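Local coordinates for protein 3,4-dihydroxy-2-butanone 4-phosphate synthase (Acinetobacter baumannii, PDB 6MNZ) that probably converts D-ribulose 5-phosphate into formate and 3,4-dihydroxy-2-butanone 4-phosphate for riboflavin synthesis, using magnesium or manganese, at residues R27-D32 with M172-D177; L33-T38 with N46-H51; G219-Y224 with L236-G241; R251-S256 with L290-Q295. All coordinates share one frame; numbering follows the deposited sequence.

Contact 1: R27-D32 with M172-D177. With SO4 (sulfate ion), chain C; SO4 (sulfate ion), chain E.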
loop_
_atom_site.group_PDB
_atom_site.type_symbol
_atom_site.label_atom_id
_atom_site.label_comp_id
_atom_site.label_asym_id
_atom_site.label_seq_id
_atom_site.Cartn_x
_atom_site.Cartn_y
_atom_site.Cartn_z
ATOM N N ARG A 27 -20.055 7.348 -1.545
ATOM C CA ARG A 27 -18.861 7.394 -0.706
ATOM C C ARG A 27 -19.126 7.648 0.775
ATOM O O ARG A 27 -19.269 6.690 1.542
ATOM C CB ARG A 27 -17.909 8.473 -1.233
ATOM C CG ARG A 27 -16.588 8.560 -0.490
ATOM C CD ARG A 27 -15.756 9.735 -0.982
ATOM N NE ARG A 27 -14.586 9.972 -0.141
ATOM C CZ ARG A 27 -14.592 10.703 0.971
ATOM N NH1 ARG A 27 -15.695 11.331 1.360
ATOM N NH2 ARG A 27 -13.478 10.831 1.678
ATOM N N GLU A 28 -19.565 8.865 1.080
ATOM C CA GLU A 28 -20.139 9.206 2.375
ATOM C C GLU A 28 -21.587 9.631 2.257
ATOM O O GLU A 28 -22.397 9.310 3.128
ATOM C CB GLU A 28 -19.357 10.346 3.045
ATOM C CG GLU A 28 -17.950 10.006 3.513
ATOM C CD GLU A 28 -17.281 11.181 4.207
ATOM O OE1 GLU A 28 -16.170 11.008 4.748
ATOM O OE2 GLU A 28 -17.859 12.290 4.191
ATOM N N ASN A 29 -21.934 10.332 1.177
ATOM C CA ASN A 29 -23.313 10.721 0.906
ATOM C C ASN A 29 -23.808 11.703 1.969
ATOM O O ASN A 29 -24.893 11.550 2.530
ATOM C CB ASN A 29 -24.211 9.486 0.830
ATOM C CG ASN A 29 -25.548 9.779 0.197
ATOM O OD1 ASN A 29 -25.689 10.729 -0.572
ATOM N ND2 ASN A 29 -26.565 9.040 0.614
ATOM N N GLU A 30 -23.015 12.744 2.205
ATOM C CA GLU A 30 -23.309 13.741 3.219
ATOM C C GLU A 30 -23.128 15.130 2.627
ATOM O O GLU A 30 -22.295 15.345 1.744
ATOM C CB GLU A 30 -22.410 13.563 4.450
ATOM C CG GLU A 30 -22.677 12.282 5.229
ATOM C CD GLU A 30 -21.765 12.120 6.432
ATOM O OE1 GLU A 30 -20.755 12.850 6.524
ATOM O OE2 GLU A 30 -22.008 11.199 7.239
ATOM N N GLY A 31 -23.777 16.102 3.262
ATOM C CA GLY A 31 -23.590 17.507 2.947
ATOM C C GLY A 31 -22.882 18.217 4.090
ATOM O O GLY A 31 -23.166 17.962 5.261
ATOM N N ASP A 32 -21.870 18.999 3.729
ATOM C CA ASP A 32 -21.130 19.822 4.675
ATOM C C ASP A 32 -21.322 21.285 4.310
ATOM O O ASP A 32 -21.014 21.688 3.183
ATOM C CB ASP A 32 -19.640 19.475 4.668
ATOM C CG ASP A 32 -19.359 18.101 5.232
ATOM O OD1 ASP A 32 -20.219 17.208 5.089
ATOM O OD2 ASP A 32 -18.210 17.870 5.660
ATOM N N MET A 172 -28.469 11.457 8.824
ATOM C CA MET A 172 -27.662 12.301 7.955
ATOM C C MET A 172 -28.511 12.843 6.811
ATOM O O MET A 172 -29.248 12.093 6.162
ATOM C CB MET A 172 -26.472 11.517 7.405
ATOM C CG MET A 172 -25.512 11.004 8.467
ATOM S SD MET A 172 -24.985 12.267 9.642
ATOM C CE MET A 172 -24.433 13.566 8.543
ATOM N N ALA A 173 -28.496 14.162 6.647
ATOM C CA ALA A 173 -29.173 14.794 5.523
ATOM C C ALA A 173 -28.599 14.296 4.203
ATOM O O ALA A 173 -27.391 14.391 3.966
ATOM C CB ALA A 173 -29.038 16.313 5.623
ATOM N N ARG A 174 -29.466 13.758 3.351
ATOM C CA ARG A 174 -29.105 13.369 1.999
ATOM C C ARG A 174 -29.492 14.468 1.012
ATOM O O ARG A 174 -30.021 15.517 1.387
ATOM C CB ARG A 174 -29.774 12.043 1.629
ATOM C CG ARG A 174 -29.690 10.988 2.719
ATOM C CD ARG A 174 -28.264 10.811 3.215
ATOM N NE ARG A 174 -28.135 9.653 4.093
ATOM C CZ ARG A 174 -26.984 9.216 4.593
ATOM N NH1 ARG A 174 -25.851 9.846 4.315
ATOM N NH2 ARG A 174 -26.956 8.106 5.317
ATOM N N ARG A 175 -29.199 14.222 -0.269
ATOM C CA ARG A 175 -29.375 15.245 -1.297
ATOM C C ARG A 175 -30.734 15.925 -1.175
ATOM O O ARG A 175 -30.821 17.156 -1.099
ATOM C CB ARG A 175 -29.213 14.617 -2.685
ATOM C CG ARG A 175 -29.346 15.598 -3.847
ATOM C CD ARG A 175 -29.685 14.882 -5.150
ATOM N NE ARG A 175 -31.006 14.258 -5.115
ATOM C CZ ARG A 175 -31.524 13.544 -6.110
ATOM N NH1 ARG A 175 -30.853 13.393 -7.245
ATOM N NH2 ARG A 175 -32.714 12.974 -5.971
ATOM N N ALA A 176 -31.804 15.131 -1.098
ATOM C CA ALA A 176 -33.140 15.690 -0.929
ATOM C C ALA A 176 -33.184 16.673 0.233
ATOM O O ALA A 176 -33.556 17.840 0.064
ATOM C CB ALA A 176 -34.151 14.562 -0.718
ATOM N N ASP A 177 -32.763 16.228 1.419
ATOM C CA ASP A 177 -32.825 17.088 2.596
ATOM C C ASP A 177 -31.809 18.220 2.523
ATOM O O ASP A 177 -32.077 19.322 3.016
ATOM C CB ASP A 177 -32.603 16.258 3.860
ATOM C CG ASP A 177 -33.430 14.988 3.875
ATOM O OD1 ASP A 177 -34.619 15.058 4.250
ATOM O OD2 ASP A 177 -32.924 13.943 3.414
HETATM S S SO4 C . -13.986 13.657 4.192
HETATM O O1 SO4 C . -12.936 14.426 3.531
HETATM O O2 SO4 C . -15.158 13.595 3.325
HETATM O O3 SO4 C . -14.340 14.312 5.445
HETATM O O4 SO4 C . -13.531 12.298 4.467
HETATM S S SO4 E . -29.955 6.955 6.981
HETATM O O1 SO4 E . -29.171 8.054 7.538
HETATM O O2 SO4 E . -30.373 7.294 5.624
HETATM O O3 SO4 E . -29.133 5.749 6.951
HETATM O O4 SO4 E . -31.133 6.724 7.813
#
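Arg174, at the N-cap of helix 175-184, reaches back to the loop before strand 31-36, where its NH1 donates to the carbonyl O of Asn29 at 2.6 Å. A bend at chi2 (-51°) sets its CD 3.6 Å from Asn29 ND2. The oxygen lies near the guanidinium plane, yet NH1 stands 42° out of the carbonyl plane. Asn29 lays ND2 over one guanidinium face, with amide and guanidinium planes nearly parallel. A long, flat, five-hydrogen donor suits this place, because it binds the backbone with its edge and packs with its face. Met172 is bent at chi2 and chi3, and the second bend (chi3 -51°) turns its CE to Glu30 OE2, 3.6 Å away; Glu30 meets it with an extended chain beside Glu164, predicted essential for catalysis. Arg27, stretched from CG to NE, donates through NH1 (3.0 Å, to O2) and NH2 (3.2 Å, to O4) to a sulfate also held by His143 and Thr144. With Arg27 and Glu28 predicted to bind substrate, that sulfate probably lies in the active site. This implies a division of labour: Arg174 holds the loop's backbone by one hydrogen bond, while Arg27 and Glu28 face the predicted substrate and metal sites.

Contact 2: L33-T38 with N46-H51. With SO4 (sulfate ion), chain F.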
loop_
_atom_site.group_PDB
_atom_site.type_symbol
_atom_site.label_atom_id
_atom_site.label_comp_id
_atom_site.label_asym_id
_atom_site.label_seq_id
_atom_site.Cartn_x
_atom_site.Cartn_y
_atom_site.Cartn_z
ATOM N N LEU A 33 -21.689 22.098 5.297
ATOM C CA LEU A 33 -21.360 23.514 5.244
ATOM C C LEU A 33 -19.853 23.686 5.103
ATOM O O LEU A 33 -19.074 22.868 5.594
ATOM C CB LEU A 33 -21.851 24.228 6.502
ATOM C CG LEU A 33 -23.354 24.217 6.783
ATOM C CD1 LEU A 33 -23.616 24.752 8.186
ATOM C CD2 LEU A 33 -24.117 25.027 5.746
ATOM N N VAL A 34 -19.458 24.646 4.270
ATOM C CA VAL A 34 -18.055 24.881 3.942
ATOM C C VAL A 34 -17.855 26.385 3.843
ATOM O O VAL A 34 -18.626 27.070 3.160
ATOM C CB VAL A 34 -17.634 24.204 2.627
ATOM C CG1 VAL A 34 -16.127 24.340 2.410
ATOM C CG2 VAL A 34 -18.050 22.744 2.624
ATOM N N ILE A 35 -16.922 26.913 4.631
ATOM C CA ILE A 35 -16.590 28.332 4.608
ATOM C C ILE A 35 -15.076 28.473 4.616
ATOM O O ILE A 35 -14.360 27.651 5.192
ATOM C CB ILE A 35 -17.221 29.082 5.802
ATOM C CG1 ILE A 35 -16.894 30.574 5.733
ATOM C CG2 ILE A 35 -16.741 28.487 7.124
ATOM C CD1 ILE A 35 -17.651 31.407 6.748
ATOM N N ALA A 36 -14.589 29.537 3.981
ATOM C CA ALA A 36 -13.164 29.831 4.005
ATOM C C ALA A 36 -12.708 30.074 5.437
ATOM O O ALA A 36 -13.206 30.983 6.109
ATOM C CB ALA A 36 -12.855 31.047 3.134
ATOM N N ALA A 37 -11.770 29.248 5.907
ATOM C CA ALA A 37 -11.271 29.384 7.269
ATOM C C ALA A 37 -10.777 30.796 7.547
ATOM O O ALA A 37 -10.945 31.304 8.661
ATOM C CB ALA A 37 -10.148 28.375 7.514
ATOM N N THR A 38 -10.302 31.495 6.515
ATOM C CA THR A 38 -9.790 32.845 6.710
ATOM C C THR A 38 -10.908 33.834 7.018
ATOM O O THR A 38 -10.661 34.862 7.658
ATOM C CB THR A 38 -9.014 33.290 5.471
ATOM O OG1 THR A 38 -8.072 32.274 5.106
ATOM C CG2 THR A 38 -8.276 34.593 5.737
ATOM N N ASN A 46 -21.216 29.258 15.159
ATOM C CA ASN A 46 -22.460 29.048 15.892
ATOM C C ASN A 46 -23.567 28.548 14.973
ATOM O O ASN A 46 -24.366 27.691 15.365
ATOM C CB ASN A 46 -22.888 30.340 16.584
ATOM C CG ASN A 46 -24.141 30.163 17.420
ATOM O OD1 ASN A 46 -25.138 30.855 17.217
ATOM N ND2 ASN A 46 -24.103 29.220 18.356
ATOM N N PHE A 47 -23.656 29.098 13.759
ATOM C CA PHE A 47 -24.594 28.565 12.778
ATOM C C PHE A 47 -24.304 27.100 12.484
ATOM O O PHE A 47 -25.230 26.292 12.343
ATOM C CB PHE A 47 -24.538 29.387 11.492
ATOM C CG PHE A 47 -25.485 28.911 10.430
ATOM C CD1 PHE A 47 -25.063 28.027 9.452
ATOM C CD2 PHE A 47 -26.801 29.338 10.414
ATOM C CE1 PHE A 47 -25.955 27.514 8.532
ATOM C CE2 PHE A 47 -27.699 28.818 9.507
ATOM C CZ PHE A 47 -27.265 27.940 8.535
ATOM N N MET A 48 -23.025 26.719 12.484
ATOM C CA MET A 48 -22.663 25.345 12.155
ATOM C C MET A 48 -23.127 24.382 13.242
ATOM O O MET A 48 -23.844 23.415 12.963
ATOM C CB MET A 48 -21.154 25.242 11.949
ATOM C CG MET A 48 -20.686 25.776 10.608
ATOM S SD MET A 48 -18.968 25.368 10.267
ATOM C CE MET A 48 -18.960 25.394 8.476
ATOM N N ILE A 49 -22.786 24.670 14.500
ATOM C CA ILE A 49 -23.156 23.780 15.593
ATOM C C ILE A 49 -24.652 23.772 15.863
ATOM O O ILE A 49 -25.114 22.988 16.698
ATOM C CB ILE A 49 -22.412 24.160 16.891
ATOM C CG1 ILE A 49 -22.920 25.501 17.428
ATOM C CG2 ILE A 49 -20.912 24.214 16.646
ATOM C CD1 ILE A 49 -22.240 25.950 18.706
ATOM N N THR A 50 -25.398 24.710 15.280
ATOM C CA THR A 50 -26.825 24.854 15.545
ATOM C C THR A 50 -27.682 24.168 14.488
ATOM O O THR A 50 -28.613 23.434 14.827
ATOM C CB THR A 50 -27.201 26.338 15.627
ATOM O OG1 THR A 50 -26.328 27.008 16.546
ATOM C CG2 THR A 50 -28.639 26.502 16.093
ATOM N N HIS A 51 -27.451 24.478 13.215
ATOM C CA HIS A 51 -28.322 24.033 12.137
ATOM C C HIS A 51 -27.687 22.961 11.263
ATOM O O HIS A 51 -28.382 22.377 10.425
ATOM C CB HIS A 51 -28.733 25.232 11.273
ATOM C CG HIS A 51 -29.298 26.374 12.058
ATOM N ND1 HIS A 51 -30.538 26.316 12.658
ATOM C CD2 HIS A 51 -28.727 27.523 12.494
ATOM C CE1 HIS A 51 -30.743 27.424 13.347
ATOM N NE2 HIS A 51 -29.653 28.166 13.277
HETATM S S SO4 F . -33.086 23.503 11.025
HETATM O O1 SO4 F . -32.403 24.234 12.088
HETATM O O2 SO4 F . -32.603 23.968 9.725
HETATM O O3 SO4 F . -32.820 22.073 11.171
HETATM O O4 SO4 F . -34.524 23.742 11.125
#
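Leu33 and Met48 carry most of an apolar contact in which Leu33 and Ile35 of strand 31-36 lie against helix 42-52. Met48 is extended beyond CG (chi2 -169°), a shape that spans the gap from helix to sheet and delivers the terminal methyl onto the strand. Its CE rests 3.7 Å from Leu33 CB and 4.0 Å from Ile35 CG2, while farther up the chain Met48 CG lies 3.9 Å from Leu33 CD1. A flexible, unbranched thioether suits this place, its methyl settling against both Leu33 and Ile35. Leu33 also turns CD1 to the rim of Phe47, meeting CE1 at 3.6 Å near the ring plane, the two side chains crossing at about a right angle.

Strand and helix run antiparallel, their axes 10.2 Å apart. The helix is the connection of a beta-alpha-beta crossover: strand 57-60, which follows it, runs parallel to strand 31-36 in the mixed sheet, with strand 160-164 between them. Leu33 and Ile35 point to the helix, and Val34, on the other face of the strand, packs near Asp32.

Aromatic and polar contacts continue from the ring of Phe47 to His51, one turn on. Phe47 has His51 CB over one face, toward the rim, and its ring meets that of His185 steeply. His51 ND1 donates almost straight (169°) to a sulfate O1 at 2.9 Å, the acceptor lying in the plane of the imidazole; Lys184 and His185 bind the same anion, which probably came from the crystallisation liquor.

Contact 3: G219-Y224 with L236-G241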
loop_
_atom_site.group_PDB
_atom_site.type_symbol
_atom_site.label_atom_id
_atom_site.label_comp_id
_atom_site.label_asym_id
_atom_site.label_seq_id
_atom_site.Cartn_x
_atom_site.Cartn_y
_atom_site.Cartn_z
ATOM N N GLY A 219 3.207 -4.384 -32.239
ATOM C CA GLY A 219 3.989 -3.536 -33.114
ATOM C C GLY A 219 4.847 -2.584 -32.298
ATOM O O GLY A 219 5.197 -2.873 -31.155
ATOM N N SER A 220 5.158 -1.446 -32.910
ATOM C CA SER A 220 5.950 -0.403 -32.275
ATOM C C SER A 220 5.038 0.723 -31.810
ATOM O O SER A 220 4.161 1.173 -32.552
ATOM C CB SER A 220 7.003 0.144 -33.242
ATOM O OG SER A 220 7.857 -0.891 -33.700
ATOM N N PHE A 221 5.274 1.199 -30.591
ATOM C CA PHE A 221 4.512 2.295 -30.017
ATOM C C PHE A 221 5.461 3.402 -29.579
ATOM O O PHE A 221 6.626 3.155 -29.255
ATOM C CB PHE A 221 3.668 1.826 -28.826
ATOM C CG PHE A 221 2.432 1.074 -29.220
ATOM C CD1 PHE A 221 2.385 -0.306 -29.119
ATOM C CD2 PHE A 221 1.304 1.748 -29.653
ATOM C CE1 PHE A 221 1.218 -0.993 -29.384
ATOM C CE2 PHE A 221 0.144 1.062 -29.956
ATOM C CZ PHE A 221 0.096 -0.310 -29.806
ATOM N N GLU A 222 4.914 4.607 -29.454
ATOM C CA GLU A 222 5.573 5.699 -28.749
ATOM C C GLU A 222 5.025 5.796 -27.330
ATOM O O GLU A 222 3.807 5.838 -27.131
ATOM C CB GLU A 222 5.368 7.023 -29.486
ATOM C CG GLU A 222 5.813 7.003 -30.935
ATOM C CD GLU A 222 7.315 6.847 -31.084
ATOM O OE1 GLU A 222 8.038 7.059 -30.087
ATOM O OE2 GLU A 222 7.775 6.572 -32.211
ATOM N N LEU A 223 5.927 5.798 -26.349
ATOM C CA LEU A 223 5.558 5.852 -24.937
ATOM C C LEU A 223 5.625 7.301 -24.468
ATOM O O LEU A 223 6.714 7.824 -24.215
ATOM C CB LEU A 223 6.486 4.971 -24.105
ATOM C CG LEU A 223 5.853 4.193 -22.955
ATOM C CD1 LEU A 223 5.056 3.018 -23.487
ATOM C CD2 LEU A 223 6.925 3.724 -21.984
ATOM N N TYR A 224 4.465 7.862 -24.138
ATOM C CA TYR A 224 4.377 9.148 -23.455
ATOM C C TYR A 224 4.094 8.896 -21.977
ATOM O O TYR A 224 3.084 8.275 -21.632
ATOM C CB TYR A 224 3.293 10.020 -24.089
ATOM C CG TYR A 224 3.528 10.325 -25.554
ATOM C CD1 TYR A 224 3.687 11.635 -25.989
ATOM C CD2 TYR A 224 3.414 9.332 -26.520
ATOM C CE1 TYR A 224 3.784 11.934 -27.337
ATOM C CE2 TYR A 224 3.638 9.607 -27.857
ATOM C CZ TYR A 224 3.815 10.914 -28.260
ATOM O OH TYR A 224 3.953 11.209 -29.596
ATOM N N LEU A 236 0.519 6.784 -18.662
ATOM C CA LEU A 236 1.117 6.452 -19.946
ATOM C C LEU A 236 0.131 6.710 -21.077
ATOM O O LEU A 236 -1.089 6.721 -20.879
ATOM C CB LEU A 236 1.569 4.988 -19.984
ATOM C CG LEU A 236 2.613 4.602 -18.938
ATOM C CD1 LEU A 236 2.793 3.101 -18.914
ATOM C CD2 LEU A 236 3.932 5.294 -19.218
ATOM N N ALA A 237 0.675 6.834 -22.287
ATOM C CA ALA A 237 -0.139 6.900 -23.500
ATOM C C ALA A 237 0.621 6.207 -24.621
ATOM O O ALA A 237 1.747 6.602 -24.938
ATOM C CB ALA A 237 -0.462 8.346 -23.867
ATOM N N LEU A 238 0.112 5.052 -25.046
ATOM C CA LEU A 238 0.647 4.334 -26.196
ATOM C C LEU A 238 0.008 4.865 -27.474
ATOM O O LEU A 238 -1.218 4.825 -27.622
ATOM C CB LEU A 238 0.395 2.834 -26.054
ATOM C CG LEU A 238 1.343 2.090 -25.112
ATOM C CD1 LEU A 238 1.057 2.457 -23.667
ATOM C CD2 LEU A 238 1.227 0.587 -25.316
ATOM N N VAL A 239 0.831 5.427 -28.360
ATOM C CA VAL A 239 0.365 6.060 -29.587
ATOM C C VAL A 239 0.899 5.275 -30.777
ATOM O O VAL A 239 2.040 4.800 -30.758
ATOM C CB VAL A 239 0.807 7.535 -29.671
ATOM C CG1 VAL A 239 0.276 8.178 -30.943
ATOM C CG2 VAL A 239 0.332 8.297 -28.447
ATOM N N LYS A 240 0.045 5.084 -31.782
ATOM C CA LYS A 240 0.463 4.606 -33.095
ATOM C C LYS A 240 -0.043 5.581 -34.146
ATOM O O LYS A 240 -1.257 5.757 -34.297
ATOM C CB LYS A 240 -0.069 3.195 -33.367
ATOM C CG LYS A 240 0.251 2.648 -34.757
ATOM C CD LYS A 240 1.740 2.363 -34.934
ATOM C CE LYS A 240 2.146 2.406 -36.402
ATOM N NZ LYS A 240 3.105 1.321 -36.751
ATOM N N GLY A 241 0.872 6.104 -34.949
ATOM C CA GLY A 241 0.551 7.128 -35.918
ATOM C C GLY A 241 0.826 8.526 -35.405
ATOM O O GLY A 241 1.627 8.751 -34.496
#
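Phe221 and Leu238 both place CG anti to the carbonyl carbon (chi1 -77° and -78°), and with chi2 of Leu238 at 71° its CD2 lies over one face of the phenyl ring, 4.2 Å from the centroid, as a CH-pi contact. They belong to the antiparallel beta hairpin of strands 220-228 and 235-239. Glu222 and Val239 form a hydrogen-bonded pair, with Glu222 N to Val239 O and Val239 N to Glu222 O both 3.2 Å. Tyr224 and Ala237 form the next such pair, and Leu223 and Leu238 the non-hydrogen-bonded pair between them. The leucines lie side by side, CD1 to CD1 at 4.0 Å. On this face Leu261 of the second subunit packs on Leu238, so large apolar side chains suit it. On the opposite face of the sheet, Tyr224 brings CE2 to 3.6 Å from Val239 CG2, passing small Ala237, whose CB is 4.1 Å from Tyr224 CB; Leu337 covers all three. Glu222 sends its carboxylate away from strand 235-239 to Thr213 of the neighbouring strand, as befits a charged, partly exposed residue. Lys240, near the hairpin's open end, packs by its aliphatic part: CB approaches Phe221 CE2, and CD lies 3.6 Å from Ser220 O.

Contact 4: R251-S256 with L290-Q295. With SO4 (sulfate ion), chain D.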
loop_
_atom_site.group_PDB
_atom_site.type_symbol
_atom_site.label_atom_id
_atom_site.label_comp_id
_atom_site.label_asym_id
_atom_site.label_seq_id
_atom_site.Cartn_x
_atom_site.Cartn_y
_atom_site.Cartn_z
ATOM N N ARG A 251 -8.681 4.456 -26.417
ATOM C CA ARG A 251 -9.216 3.834 -25.212
ATOM C C ARG A 251 -8.519 4.427 -24.000
ATOM O O ARG A 251 -7.300 4.295 -23.859
ATOM C CB ARG A 251 -9.029 2.317 -25.243
ATOM C CG ARG A 251 -9.474 1.622 -23.967
ATOM C CD ARG A 251 -10.350 0.417 -24.265
ATOM N NE ARG A 251 -10.806 -0.240 -23.043
ATOM C CZ ARG A 251 -11.995 -0.046 -22.477
ATOM N NH1 ARG A 251 -12.914 0.706 -23.070
ATOM N NH2 ARG A 251 -12.299 -0.682 -21.355
ATOM N N VAL A 252 -9.298 5.024 -23.105
ATOM C CA VAL A 252 -8.860 5.256 -21.734
ATOM C C VAL A 252 -9.093 3.996 -20.911
ATOM O O VAL A 252 -10.194 3.433 -20.910
ATOM C CB VAL A 252 -9.599 6.458 -21.126
ATOM C CG1 VAL A 252 -9.368 6.523 -19.623
ATOM C CG2 VAL A 252 -9.147 7.743 -21.799
ATOM N N HIS A 253 -8.068 3.575 -20.169
ATOM C CA HIS A 253 -7.969 2.208 -19.669
ATOM C C HIS A 253 -7.622 2.231 -18.188
ATOM O O HIS A 253 -6.561 2.734 -17.806
ATOM C CB HIS A 253 -6.919 1.415 -20.446
ATOM C CG HIS A 253 -7.139 -0.062 -20.407
ATOM N ND1 HIS A 253 -8.325 -0.635 -20.813
ATOM C CD2 HIS A 253 -6.443 -1.044 -19.791
ATOM C CE1 HIS A 253 -8.317 -1.920 -20.512
ATOM N NE2 HIS A 253 -7.160 -2.202 -19.947
ATOM N N GLY A 254 -8.498 1.661 -17.368
ATOM C CA GLY A 254 -8.189 1.334 -15.979
ATOM C C GLY A 254 -8.170 -0.169 -15.751
ATOM O O GLY A 254 -9.053 -0.887 -16.228
ATOM N N PHE A 255 -7.187 -0.626 -14.975
ATOM C CA PHE A 255 -6.995 -2.053 -14.750
ATOM C C PHE A 255 -8.238 -2.677 -14.122
ATOM O O PHE A 255 -9.016 -2.013 -13.432
ATOM C CB PHE A 255 -5.786 -2.278 -13.840
ATOM C CG PHE A 255 -5.390 -3.719 -13.699
ATOM C CD1 PHE A 255 -5.235 -4.283 -12.444
ATOM C CD2 PHE A 255 -4.972 -4.440 -14.802
ATOM C CE1 PHE A 255 -4.781 -5.580 -12.303
ATOM C CE2 PHE A 255 -4.555 -5.748 -14.673
ATOM C CZ PHE A 255 -4.493 -6.330 -13.422
ATOM N N SER A 256 -8.442 -3.964 -14.402
ATOM C CA SER A 256 -9.560 -4.713 -13.834
ATOM C C SER A 256 -9.364 -6.202 -14.100
ATOM O O SER A 256 -8.378 -6.586 -14.741
ATOM C CB SER A 256 -10.883 -4.213 -14.415
ATOM O OG SER A 256 -11.326 -5.053 -15.465
ATOM N N LEU A 290 -3.959 4.375 -26.758
ATOM C CA LEU A 290 -4.339 3.779 -25.484
ATOM C C LEU A 290 -3.801 4.653 -24.359
ATOM O O LEU A 290 -2.602 4.943 -24.316
ATOM C CB LEU A 290 -3.804 2.354 -25.359
ATOM C CG LEU A 290 -4.298 1.580 -24.136
ATOM C CD1 LEU A 290 -4.541 0.122 -24.488
ATOM C CD2 LEU A 290 -3.312 1.697 -22.981
ATOM N N VAL A 291 -4.698 5.137 -23.510
ATOM C CA VAL A 291 -4.303 5.796 -22.276
ATOM C C VAL A 291 -4.284 4.774 -21.148
ATOM O O VAL A 291 -5.039 3.797 -21.144
ATOM C CB VAL A 291 -5.240 6.974 -21.943
ATOM C CG1 VAL A 291 -4.618 7.861 -20.878
ATOM C CG2 VAL A 291 -5.545 7.773 -23.201
ATOM N N TRP A 292 -3.505 5.080 -20.113
ATOM C CA TRP A 292 -3.394 4.228 -18.935
ATOM C C TRP A 292 -3.317 5.122 -17.711
ATOM O O TRP A 292 -2.418 5.963 -17.611
ATOM C CB TRP A 292 -2.161 3.321 -19.017
ATOM C CG TRP A 292 -1.980 2.447 -17.810
ATOM C CD1 TRP A 292 -1.329 2.771 -16.657
ATOM C CD2 TRP A 292 -2.342 1.065 -17.691
ATOM N NE1 TRP A 292 -1.302 1.691 -15.810
ATOM C CE2 TRP A 292 -1.907 0.627 -16.424
ATOM C CE3 TRP A 292 -3.041 0.173 -18.509
ATOM C CZ2 TRP A 292 -2.229 -0.632 -15.921
ATOM C CZ3 TRP A 292 -3.312 -1.096 -18.026
ATOM C CH2 TRP A 292 -2.940 -1.474 -16.732
ATOM N N ILE A 293 -4.256 4.945 -16.787
ATOM C CA ILE A 293 -4.253 5.706 -15.543
ATOM C C ILE A 293 -3.268 5.057 -14.582
ATOM O O ILE A 293 -3.409 3.879 -14.235
ATOM C CB ILE A 293 -5.656 5.768 -14.915
ATOM C CG1 ILE A 293 -6.764 5.920 -15.959
ATOM C CG2 ILE A 293 -5.724 6.933 -13.931
ATOM C CD1 ILE A 293 -8.069 5.211 -15.572
ATOM N N GLY A 294 -2.383 5.870 -14.014
ATOM C CA GLY A 294 -1.594 5.414 -12.888
ATOM C C GLY A 294 -2.461 5.197 -11.661
ATOM O O GLY A 294 -3.353 5.990 -11.352
ATOM N N GLN A 295 -2.197 4.094 -10.962
ATOM C CA GLN A 295 -2.843 3.778 -9.698
ATOM C C GLN A 295 -1.759 3.539 -8.657
ATOM O O GLN A 295 -0.686 3.021 -8.979
ATOM C CB GLN A 295 -3.723 2.525 -9.827
ATOM C CG GLN A 295 -5.213 2.750 -9.634
ATOM C CD GLN A 295 -5.992 1.445 -9.599
ATOM O OE1 GLN A 295 -6.138 0.774 -10.622
ATOM N NE2 GLN A 295 -6.338 0.997 -8.397
HETATM S S SO4 D . -15.837 -0.737 -21.353
HETATM O O1 SO4 D . -15.151 0.416 -20.776
HETATM O O2 SO4 D . -15.877 -0.603 -22.807
HETATM O O3 SO4 D . -15.122 -1.957 -20.992
HETATM O O4 SO4 D . -17.200 -0.797 -20.834
#
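Val252 and Val291 lie side by side on one face of two parallel strands, CG2 to CG2 at 3.9 Å. Beta-branched valines suit strands, and helix 320-336 packs over this pair. Beyond them Ile293 extends CD1 to within 3.9 Å of Gly254 CA, where the missing side chain allows the approach. Between the strands Val291 N donates to Arg251 O at 2.8 Å, and Ile293 N makes a weak bond to His253 O. On the other face, His253 and Trp292 each place CG anti to the backbone N and meet rim to rim: His253 CD2 is 3.6 Å from Trp292 CZ3, the planes at 40°. Phe255 comes alongside the indole, its CD2 4.1 Å from Trp292 CH2. The nitrogens of these rings have other partners: Trp292 NE1 donates to Asp300 of the second subunit, and His253 NE2 bonds with Arg259. At the polar edge, Arg251 NH1 (3.2 Å) and NH2 (3.1 Å) both donate to sulfate O1, at the edge of the guanidinium and in its plane, and Arg251 NE bonds weakly to His253 ND1. The ring carbons thus build the packing while ring nitrogens take polar partners, which implies that Trp292 links the strand pairing to the dimer interface.

Contacts 1 and 2 belong to the DHBP synthase part and share strand 31-36, one at its start and the loop before it, the other farther along. Contact 1 is partly buried and polar, as suits a loop beside the predicted active site; contact 2 is buried and apolar, joining sheet to helix. Contacts 3 and 4 lie in the GTP cyclohydrolase II-like part, their centres about 43 and 31 Å from that of contact 1. They meet in one mixed sheet, where strands 235-239 and 290-292 are neighbours: contact 3 is an antiparallel hairpin in it, largely buried, and contact 4 a parallel, partly buried pair. Both touch the second subunit, whereas contacts 1 and 2 do not.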